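Side-chain contact in L-iditol 2-dehydrogenase (Clostridium scindens, PDB 4OH1), which probably oxidises polyols such as L-iditol with NAD+, as a zinc-containing member of the alcohol dehydrogenase family: residues Gln332-Glu335 with Asp336-Lys340. Numbering follows the deposited sequence.
Sequences QAFE and DLYSK
The carbonyl oxygen of Phe-334 lies over one face of the Tyr-338 ring, 3.1 Å from its plane and offset toward the rim; its shortest approach, 3.2 Å, is to CG and CD2 of Tyr-338. With its CG anti to its own carbonyl carbon (chi1 -56°), Tyr-338 turns the ring back along the helix over the preceding turn. That oxygen accepts a bond from Tyr-338 N at 2.9 Å, with an N-H...O angle of 165°; the N-H is its bonding partner, and the ring only packs against it. The Phe-334 ring is approached obliquely by Leu-337, whose CD2 lies 3.8 Å from Phe-334 CD1, the two side chains running side by side in the same direction. Ile-45 touches both. Asp-336 N bonds to Gln-332 O at 2.9 Å (167°), whereas the Asp-336 carboxylate merely lies beside that carbonyl without bonding to it. Ser-339 OG donates to Asp-336 O at 2.7 Å and is also hydrogen-bonded to Lys-341 N; between them Lys-340 takes a left-handed backbone conformation (phi 53°). In helix 330-338, the crossover between parallel strands 321-326 and 344-348, Phe-334 and Leu-337 form an apolar side against Ile-347 and Ile-345, while Asp-336 OD2 is hydrogen-bonded to His-325 of strand 321-326, a bond that probably stabilises the ionised carboxylate.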
# COMPACT_ATOMS: atom_id res chain seq x y z
N GLN A 332 -41.12 22.38 -4.19
CA GLN A 332 -41.34 21.39 -3.12
C GLN A 332 -40.08 20.60 -2.81
O GLN A 332 -39.87 20.20 -1.68
CB GLN A 332 -42.42 20.40 -3.48
CG GLN A 332 -43.81 20.93 -3.30
CD GLN A 332 -44.75 20.41 -4.37
OE1 GLN A 332 -44.70 20.87 -5.53
NE2 GLN A 332 -45.58 19.43 -4.02
N ALA A 333 -39.26 20.37 -3.83
CA ALA A 333 -38.04 19.63 -3.63
C ALA A 333 -37.14 20.36 -2.69
O ALA A 333 -36.50 19.76 -1.83
CB ALA A 333 -37.32 19.38 -4.94
N PHE A 334 -37.03 21.65 -2.89
CA PHE A 334 -36.18 22.42 -2.01
C PHE A 334 -36.83 22.59 -0.60
O PHE A 334 -36.11 22.59 0.40
CB PHE A 334 -35.71 23.71 -2.70
CG PHE A 334 -34.61 23.43 -3.66
CD1 PHE A 334 -33.32 23.32 -3.22
CD2 PHE A 334 -34.88 23.15 -4.96
CE1 PHE A 334 -32.30 22.98 -4.06
CE2 PHE A 334 -33.87 22.81 -5.84
CZ PHE A 334 -32.57 22.72 -5.38
N GLU A 335 -38.16 22.64 -0.50
CA GLU A 335 -38.76 22.57 0.84
C GLU A 335 -38.34 21.26 1.52
O GLU A 335 -37.88 21.26 2.67
CB GLU A 335 -40.27 22.65 0.80
CG GLU A 335 -40.82 23.99 0.40
CD GLU A 335 -42.37 23.93 0.20
OE1 GLU A 335 -43.01 23.06 0.84
OE2 GLU A 335 -42.93 24.73 -0.61
N ASP A 336 -38.45 20.14 0.80
CA ASP A 336 -38.04 18.84 1.34
C ASP A 336 -36.60 18.85 1.74
O ASP A 336 -36.25 18.37 2.78
CB ASP A 336 -38.32 17.73 0.35
CG ASP A 336 -39.77 17.44 0.23
OD1 ASP A 336 -40.53 18.03 1.00
OD2 ASP A 336 -40.18 16.66 -0.65
N LEU A 337 -35.74 19.44 0.93
CA LEU A 337 -34.35 19.56 1.28
C LEU A 337 -34.17 20.30 2.60
O LEU A 337 -33.46 19.81 3.49
CB LEU A 337 -33.61 20.33 0.21
CG LEU A 337 -32.12 20.45 0.48
CD1 LEU A 337 -31.47 19.10 0.25
CD2 LEU A 337 -31.47 21.49 -0.39
N TYR A 338 -34.79 21.48 2.71
CA TYR A 338 -34.59 22.33 3.89
C TYR A 338 -35.16 21.64 5.11
O TYR A 338 -34.70 21.89 6.17
CB TYR A 338 -35.19 23.75 3.76
CG TYR A 338 -34.73 24.58 2.56
CD1 TYR A 338 -33.40 24.58 2.13
CD2 TYR A 338 -35.65 25.37 1.86
CE1 TYR A 338 -33.01 25.33 1.03
CE2 TYR A 338 -35.27 26.10 0.77
CZ TYR A 338 -33.96 26.08 0.37
OH TYR A 338 -33.63 26.83 -0.73
N SER A 339 -36.14 20.75 4.96
CA SER A 339 -36.64 19.98 6.09
C SER A 339 -35.56 19.08 6.71
O SER A 339 -35.70 18.64 7.83
CB SER A 339 -37.86 19.13 5.71
OG SER A 339 -37.45 17.88 5.16
N LYS A 340 -34.50 18.79 5.97
CA LYS A 340 -33.50 17.83 6.44
C LYS A 340 -34.04 16.46 6.88
O LYS A 340 -33.35 15.71 7.52
CB LYS A 340 -32.68 18.47 7.54
CG LYS A 340 -31.39 19.02 7.01
CD LYS A 340 -30.99 20.28 7.72
CE LYS A 340 -29.72 20.87 7.11
NZ LYS A 340 -29.43 22.24 7.64